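Local coordinates for lipoprotein (Clostridium difficile, PDB 4OTE) that probably binds methionine at the cell surface as the substrate-binding lipoprotein of an ABC-type uptake system, at residues E99-K102 with G103-I106. Residues are numbered along the deposited sequence; the frame is centred on the assembly and turned at random.
Sequences EFKK and GDTI. With ZN (zinc ion), chain E.
Asp104 turns its carboxylate back over Lys101, and the two residues grip each other three times across a type II beta turn. The turn closes through Asp104 N and Lys101 O, 3.2 Å apart. Asp104 OD2 in turn accepts the backbone N-H of Lys101 at 2.9 Å, approached from well above the carboxylate plane (66° out of it). Asp104 OD1 offers the syn lone pair to Lys101 NZ in a 2.7 Å salt bridge. For this the lysine side chain starts between its backbone N and carbonyl carbon (chi1 50°) and bends at chi2 and chi4; it curls round the oxygen end of the carboxylate, Lys101 CG 3.5 Å from Asp104 OD1, and brings NZ close to the carboxylate plane. A water accepts from NZ and donates weakly to OD2. Gly103, at the third position of the turn, has a positive phi (93°) that suits glycine.

Beside Asp104 OD2, the Phe100 ring presents its edge: Phe100 CD1 lies 3.6 Å from Asp104 OD2, near the ring plane. Farther round, Phe100 CZ meets Ile106 CD1 at 3.8 Å, while Thr167 touches both Phe100 and Asp104. The turn leads into strand 105-109, whose neighbours include strand 150-154. The backbone N-H and the ammonium, with a weak contribution from the water, probably offset the charge of the buried Asp104, favour its ionised form and hold the carboxylate's rotation at the strand entrance.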
loop_
_atom_site.group_PDB
_atom_site.type_symbol
_atom_site.label_atom_id
_atom_site.label_comp_id
_atom_site.label_asym_id
_atom_site.label_seq_id
_atom_site.Cartn_x
_atom_site.Cartn_y
_atom_site.Cartn_z
ATOM N N GLU A 99 17.301 -18.016 7.309
ATOM C CA GLU A 99 18.013 -18.766 6.273
ATOM C C GLU A 99 18.809 -17.893 5.294
ATOM O O GLU A 99 19.422 -18.420 4.366
ATOM C CB GLU A 99 17.027 -19.655 5.506
ATOM C CG GLU A 99 16.333 -20.677 6.396
ATOM C CD GLU A 99 15.438 -21.633 5.628
ATOM O OE1 GLU A 99 14.445 -21.177 5.021
ATOM O OE2 GLU A 99 15.712 -22.852 5.652
ATOM N N PHE A 100 18.805 -16.571 5.491
ATOM C CA PHE A 100 19.633 -15.680 4.670
ATOM C C PHE A 100 21.119 -15.995 4.870
ATOM O O PHE A 100 21.551 -16.306 5.979
ATOM C CB PHE A 100 19.361 -14.197 4.979
ATOM C CG PHE A 100 18.144 -13.636 4.281
ATOM C CD1 PHE A 100 18.058 -13.635 2.892
ATOM C CD2 PHE A 100 17.093 -13.094 5.011
ATOM C CE1 PHE A 100 16.942 -13.124 2.250
ATOM C CE2 PHE A 100 15.973 -12.578 4.373
ATOM C CZ PHE A 100 15.898 -12.592 2.991
ATOM N N LYS A 101 21.885 -15.920 3.784
ATOM C CA LYS A 101 23.325 -16.203 3.801
ATOM C C LYS A 101 24.062 -15.249 2.859
ATOM O O LYS A 101 23.430 -14.468 2.148
ATOM C CB LYS A 101 23.590 -17.658 3.395
ATOM C CG LYS A 101 22.896 -18.094 2.110
ATOM C CD LYS A 101 23.743 -19.078 1.314
ATOM C CE LYS A 101 22.961 -19.738 0.186
ATOM N NZ LYS A 101 22.178 -18.784 -0.651
ATOM N N LYS A 102 25.394 -15.319 2.863
ATOM C CA LYS A 102 26.230 -14.498 1.974
ATOM C C LYS A 102 25.810 -14.625 0.513
ATOM O O LYS A 102 25.566 -15.728 0.025
ATOM C CB LYS A 102 27.716 -14.868 2.102
ATOM C CG LYS A 102 28.579 -13.830 2.811
ATOM C CD LYS A 102 28.420 -13.881 4.322
ATOM C CE LYS A 102 29.440 -12.985 5.009
ATOM N NZ LYS A 102 29.482 -13.210 6.480
ATOM N N GLY A 103 25.721 -13.488 -0.172
ATOM C CA GLY A 103 25.393 -13.462 -1.593
ATOM C C GLY A 103 23.916 -13.293 -1.903
ATOM O O GLY A 103 23.559 -12.909 -3.019
ATOM N N ASP A 104 23.052 -13.572 -0.927
ATOM C CA ASP A 104 21.607 -13.500 -1.141
ATOM C C ASP A 104 21.170 -12.090 -1.540
ATOM O O ASP A 104 21.743 -11.096 -1.089
ATOM C CB ASP A 104 20.839 -13.946 0.111
ATOM C CG ASP A 104 20.878 -15.455 0.328
ATOM O OD1 ASP A 104 21.502 -16.180 -0.476
ATOM O OD2 ASP A 104 20.275 -15.924 1.317
ATOM N N THR A 105 20.147 -12.022 -2.389
ATOM C CA THR A 105 19.665 -10.759 -2.927
ATOM C C THR A 105 18.228 -10.482 -2.487
ATOM O O THR A 105 17.377 -11.375 -2.530
ATOM C CB THR A 105 19.722 -10.769 -4.466
ATOM O OG1 THR A 105 18.914 -11.840 -4.968
ATOM C CG2 THR A 105 21.153 -10.955 -4.953
ATOM N N ILE A 106 17.967 -9.247 -2.061
ATOM C CA ILE A 106 16.609 -8.799 -1.758
ATOM C C ILE A 106 16.193 -7.720 -2.759
ATOM O O ILE A 106 16.883 -6.711 -2.915
ATOM C CB ILE A 106 16.485 -8.263 -0.312
ATOM C CG1 ILE A 106 16.781 -9.386 0.692
ATOM C CG2 ILE A 106 15.087 -7.700 -0.060
ATOM C CD1 ILE A 106 16.729 -8.958 2.144
HETATM ZN ZN ZN E . 14.286 -23.934 5.231
HETATM O O HOH W 1 19.149 -18.671 -0.160
#